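Local coordinates for membrane-bound protease PH1510 (Pyrococcus horikoshii, PDB 6M4B), which cleaves proteins preferentially near hydrophobic or aromatic residues, in vitro including a stomatin homolog, through this N-terminal serine protease domain, at residues 96-108 with 150-162. The protein carries 1 engineered substitution. Sequence-based numbering, arbitrary orientation.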
loop_
_atom_site.group_PDB
_atom_site.type_symbol
_atom_site.label_atom_id
_atom_site.label_comp_id
_atom_site.label_asym_id
_atom_site.label_seq_id
_atom_site.Cartn_x
_atom_site.Cartn_y
_atom_site.Cartn_z
ATOM N N ALA A 96 -6.905 8.646 -17.455
ATOM C CA ALA A 96 -7.665 9.233 -18.544
ATOM C C ALA A 96 -9.075 8.644 -18.551
ATOM O O ALA A 96 -9.263 7.446 -18.263
ATOM C CB ALA A 96 -6.978 8.936 -19.861
ATOM N N MET A 97 -10.036 9.479 -18.890
ATOM C CA MET A 97 -11.436 9.027 -19.078
ATOM C C MET A 97 -12.035 9.418 -20.461
ATOM O O MET A 97 -11.846 10.514 -20.929
ATOM C CB MET A 97 -12.321 9.564 -17.952
ATOM C CG MET A 97 -11.985 9.000 -16.555
ATOM S SD MET A 97 -13.038 9.727 -15.300
ATOM C CE MET A 97 -14.548 8.816 -15.590
ATOM N N ALA A 98 -12.665 8.463 -21.117
ATOM C CA ALA A 98 -13.438 8.741 -22.346
ATOM C C ALA A 98 -14.721 9.485 -21.986
ATOM O O ALA A 98 -15.222 9.304 -20.876
ATOM C CB ALA A 98 -13.798 7.449 -23.040
ATOM N N PRO A 99 -15.226 10.361 -22.883
ATOM C CA PRO A 99 -16.520 11.003 -22.557
ATOM C C PRO A 99 -17.589 9.934 -22.435
ATOM O O PRO A 99 -17.441 8.851 -23.042
ATOM C CB PRO A 99 -16.770 11.940 -23.736
ATOM C CG PRO A 99 -15.396 12.226 -24.297
ATOM C CD PRO A 99 -14.641 10.919 -24.118
ATOM N N GLY A 100 -18.556 10.183 -21.545
ATOM C CA GLY A 100 -19.608 9.217 -21.202
ATOM C C GLY A 100 -19.227 8.114 -20.232
ATOM O O GLY A 100 -19.888 7.068 -20.171
ATOM N N THR A 101 -18.137 8.301 -19.478
ATOM C CA THR A 101 -17.702 7.268 -18.532
ATOM C C THR A 101 -17.895 7.792 -17.133
ATOM O O THR A 101 -18.294 8.924 -16.933
ATOM C CB THR A 101 -16.233 6.822 -18.739
ATOM O OG1 THR A 101 -15.361 7.951 -18.633
ATOM C CG2 THR A 101 -16.061 6.125 -20.071
ATOM N N SER A 102 -17.613 6.953 -16.159
ATOM C CA SER A 102 -17.917 7.284 -14.781
ATOM C C SER A 102 -16.773 6.827 -13.855
ATOM O O SER A 102 -16.159 5.780 -14.065
ATOM C CB SER A 102 -19.214 6.559 -14.402
ATOM O OG SER A 102 -19.635 6.986 -13.147
ATOM N N ILE A 103 -16.513 7.584 -12.805
ATOM C CA ILE A 103 -15.534 7.127 -11.780
ATOM C C ILE A 103 -16.111 7.367 -10.381
ATOM O O ILE A 103 -16.840 8.322 -10.164
ATOM C CB ILE A 103 -14.151 7.805 -11.981
ATOM C CG1 ILE A 103 -13.107 7.234 -11.027
ATOM C CG2 ILE A 103 -14.248 9.309 -11.813
ATOM C CD1 ILE A 103 -11.698 7.564 -11.446
ATOM N N GLY A 104 -15.776 6.507 -9.435
ATOM C CA GLY A 104 -16.239 6.705 -8.058
ATOM C C GLY A 104 -17.267 5.682 -7.605
ATOM O O GLY A 104 -17.247 4.511 -8.049
ATOM N N ALA A 105 -18.126 6.119 -6.690
ATOM C CA ALA A 105 -19.096 5.243 -6.014
ATOM C C ALA A 105 -18.401 4.124 -5.307
ATOM O O ALA A 105 -18.446 2.947 -5.755
ATOM C CB ALA A 105 -20.152 4.701 -7.023
ATOM N N CYS A 106 -17.731 4.443 -4.206
ATOM C CA CYS A 106 -16.949 3.399 -3.467
ATOM C C CYS A 106 -17.421 3.140 -2.021
ATOM O O CYS A 106 -16.601 2.682 -1.182
ATOM C CB CYS A 106 -15.461 3.843 -3.417
ATOM S SG CYS A 106 -14.837 4.395 -4.993
ATOM N N ARG A 107 -18.670 3.466 -1.704
ATOM C CA ARG A 107 -19.199 3.154 -0.381
ATOM C C ARG A 107 -18.966 1.672 -0.147
ATOM O O ARG A 107 -19.454 0.862 -0.932
ATOM C CB ARG A 107 -20.679 3.474 -0.220
ATOM C CG ARG A 107 -21.041 3.486 1.273
ATOM C CD ARG A 107 -22.531 3.685 1.512
ATOM N NE ARG A 107 -23.104 4.914 0.936
ATOM C CZ ARG A 107 -22.855 6.153 1.365
ATOM N NH1 ARG A 107 -21.993 6.376 2.354
ATOM N NH2 ARG A 107 -23.452 7.194 0.782
ATOM N N PRO A 108 -18.147 1.314 0.872
ATOM C CA PRO A 108 -17.861 -0.119 1.079
ATOM C C PRO A 108 -19.085 -0.799 1.690
ATOM O O PRO A 108 -19.615 -0.342 2.726
ATOM C CB PRO A 108 -16.635 -0.134 2.016
ATOM C CG PRO A 108 -16.604 1.211 2.639
ATOM C CD PRO A 108 -17.480 2.161 1.877
ATOM N N PHE A 150 -15.985 9.825 -2.548
ATOM C CA PHE A 150 -16.400 8.639 -3.261
ATOM C C PHE A 150 -16.949 7.586 -2.286
ATOM O O PHE A 150 -17.721 6.717 -2.690
ATOM C CB PHE A 150 -15.249 7.963 -4.047
ATOM C CG PHE A 150 -14.665 8.764 -5.189
ATOM C CD1 PHE A 150 -15.405 9.716 -5.885
ATOM C CD2 PHE A 150 -13.318 8.559 -5.561
ATOM C CE1 PHE A 150 -14.859 10.424 -6.939
ATOM C CE2 PHE A 150 -12.758 9.259 -6.626
ATOM C CZ PHE A 150 -13.539 10.179 -7.336
ATOM N N ILE A 151 -16.426 7.575 -1.068
ATOM C CA ILE A 151 -16.838 6.637 -0.054
ATOM C C ILE A 151 -17.984 7.255 0.757
ATOM O O ILE A 151 -19.046 6.660 0.849
ATOM C CB ILE A 151 -15.659 6.239 0.892
ATOM C CG1 ILE A 151 -14.682 5.334 0.170
ATOM C CG2 ILE A 151 -16.146 5.539 2.164
ATOM C CD1 ILE A 151 -13.450 4.978 0.967
ATOM N N THR A 152 -17.755 8.424 1.357
ATOM C CA THR A 152 -18.688 8.927 2.369
ATOM C C THR A 152 -20.041 9.358 1.771
ATOM O O THR A 152 -21.041 9.317 2.453
ATOM C CB THR A 152 -18.120 10.111 3.123
ATOM O OG1 THR A 152 -17.800 11.151 2.180
ATOM C CG2 THR A 152 -16.886 9.687 3.963
ATOM N N LYS A 153 -20.044 9.786 0.508
ATOM C CA LYS A 153 -21.242 10.202 -0.212
ATOM C C LYS A 153 -21.581 9.247 -1.337
ATOM O O LYS A 153 -22.578 9.411 -2.001
ATOM C CB LYS A 153 -21.025 11.624 -0.728
ATOM C CG LYS A 153 -21.066 12.592 0.420
ATOM C CD LYS A 153 -20.770 14.054 0.151
ATOM C CE LYS A 153 -20.445 14.738 1.484
ATOM N NZ LYS A 153 -20.923 16.154 1.615
ATOM N N ASP A 154 -20.780 8.217 -1.548
ATOM C CA ASP A 154 -20.927 7.373 -2.739
ATOM C C ASP A 154 -20.854 8.207 -4.048
ATOM O O ASP A 154 -21.444 7.862 -5.066
ATOM C CB ASP A 154 -22.232 6.543 -2.648
ATOM C CG ASP A 154 -22.121 5.228 -3.363
ATOM O OD1 ASP A 154 -21.016 4.648 -3.378
ATOM O OD2 ASP A 154 -23.130 4.742 -3.934
ATOM N N LEU A 155 -20.113 9.308 -3.985
ATOM C CA LEU A 155 -19.951 10.211 -5.098
ATOM C C LEU A 155 -19.383 9.477 -6.327
ATOM O O LEU A 155 -18.490 8.646 -6.228
ATOM C CB LEU A 155 -19.057 11.359 -4.704
ATOM C CG LEU A 155 -18.869 12.470 -5.739
ATOM C CD1 LEU A 155 -20.162 13.215 -6.008
ATOM C CD2 LEU A 155 -17.758 13.444 -5.311
ATOM N N SER A 156 -19.978 9.812 -7.459
ATOM C CA SER A 156 -19.635 9.349 -8.791
ATOM C C SER A 156 -19.455 10.610 -9.630
ATOM O O SER A 156 -20.232 11.550 -9.484
ATOM C CB SER A 156 -20.810 8.608 -9.387
ATOM O OG SER A 156 -20.334 7.531 -10.119
ATOM N N LEU A 157 -18.457 10.628 -10.498
ATOM C CA LEU A 157 -18.142 11.801 -11.318
ATOM C C LEU A 157 -18.139 11.436 -12.777
ATOM O O LEU A 157 -17.822 10.316 -13.124
ATOM C CB LEU A 157 -16.784 12.420 -10.956
ATOM C CG LEU A 157 -16.650 13.020 -9.540
ATOM C CD1 LEU A 157 -15.250 13.589 -9.360
ATOM C CD2 LEU A 157 -17.722 14.073 -9.192
ATOM N N THR A 158 -18.493 12.406 -13.619
ATOM C CA THR A 158 -18.319 12.300 -15.091
ATOM C C THR A 158 -16.854 12.662 -15.395
ATOM O O THR A 158 -16.175 13.200 -14.519
ATOM C CB THR A 158 -19.218 13.316 -15.843
ATOM O OG1 THR A 158 -18.845 14.629 -15.436
ATOM C CG2 THR A 158 -20.754 13.074 -15.544
ATOM N N PRO A 159 -16.391 12.454 -16.647
ATOM C CA PRO A 159 -15.007 12.824 -16.989
ATOM C C PRO A 159 -14.653 14.243 -16.753
ATOM O O PRO A 159 -13.617 14.534 -16.173
ATOM C CB PRO A 159 -14.912 12.472 -18.481
ATOM C CG PRO A 159 -15.857 11.313 -18.609
ATOM C CD PRO A 159 -17.031 11.713 -17.757
ATOM N N GLU A 160 -15.555 15.133 -17.114
ATOM C CA GLU A 160 -15.339 16.580 -17.058
ATOM C C GLU A 160 -15.350 17.071 -15.598
ATOM O O GLU A 160 -14.585 17.942 -15.232
ATOM C CB GLU A 160 -16.409 17.301 -17.937
ATOM C CG GLU A 160 -16.654 16.652 -19.362
ATOM C CD GLU A 160 -17.541 15.338 -19.440
ATOM O OE1 GLU A 160 -17.333 14.430 -20.268
ATOM O OE2 GLU A 160 -18.507 15.186 -18.700
ATOM N N GLU A 161 -16.204 16.495 -14.746
ATOM C CA GLU A 161 -16.186 16.794 -13.290
ATOM C C GLU A 161 -14.881 16.296 -12.668
ATOM O O GLU A 161 -14.205 17.003 -11.942
ATOM C CB GLU A 161 -17.373 16.136 -12.586
ATOM C CG GLU A 161 -18.709 16.746 -12.976
ATOM C CD GLU A 161 -19.902 15.877 -12.615
ATOM O OE1 GLU A 161 -21.000 16.454 -12.593
ATOM O OE2 GLU A 161 -19.756 14.655 -12.327
ATOM N N ALA A 162 -14.517 15.076 -13.018
ATOM C CA ALA A 162 -13.295 14.459 -12.517
ATOM C C ALA A 162 -12.086 15.262 -12.939
ATOM O O ALA A 162 -11.139 15.375 -12.156
ATOM C CB ALA A 162 -13.207 13.005 -12.999
#
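Phe-150 meets the 96-108 segment twice, with its ring under Gly-104 and its carbonyl at Cys-106. Gly-104 CA lies over one face of the ring, 4.0 Å from the centroid, in a CH-pi contact; a CB here would run into Leu-155 O and the ring. Phe-150 O accepts from Cys-106 N at 2.7 Å from above the carbonyl plane, while Cys-106 SG rests on Phe-150 CB and approaches the ring obliquely. Ile-151 sets CG1 against Cys-106 and CG2 against Pro-108 CD.

Arg-107 folds over the end of helix 144-152. With the chain bent at chi3 (-58°), its guanidinium has Ile-151 O over one face, unbonded, and NH1 donates to Thr-152 O at 3.1 Å, well above that carbonyl's plane. Asp-154, of positive phi just past the helix, turns CG anti to its own N (chi1 -150°), which brings OD1 within 3.1 Å of Arg-107 N, met on the anti side. An alanine in place of Arg-107 would probably leave Thr-152 O without its guanidinium partner and the helix end less covered.

Leu-155 O takes the N-H of Ala-105, N to O 2.6 Å, and Ser-156 OG reaches Ser-102 OG in a weak bond. Leu-157 and Ile-103 form an antiparallel hydrogen-bonded pair, 2.8 Å from Leu-157 N to Ile-103 O and 3.0 Å from Ile-103 N to Leu-157 O. Beyond Thr-158, which joins Glu-161 in a capping box, the Pro-159 ring packs across Met-97, CB against CB, and Thr-101, with CG near OG1; Ala-162 CB touches Met-97 SD and Ile-103 CG2.

Strand 156-157 edges a small sheet with 102-104 beside the ClpP/crotonase-type core, while residues 150-155 back the substrate-binding Ala-105 to Pro-108, with Cys-106 near Ala-83, the engineered replacement of the nucleophile.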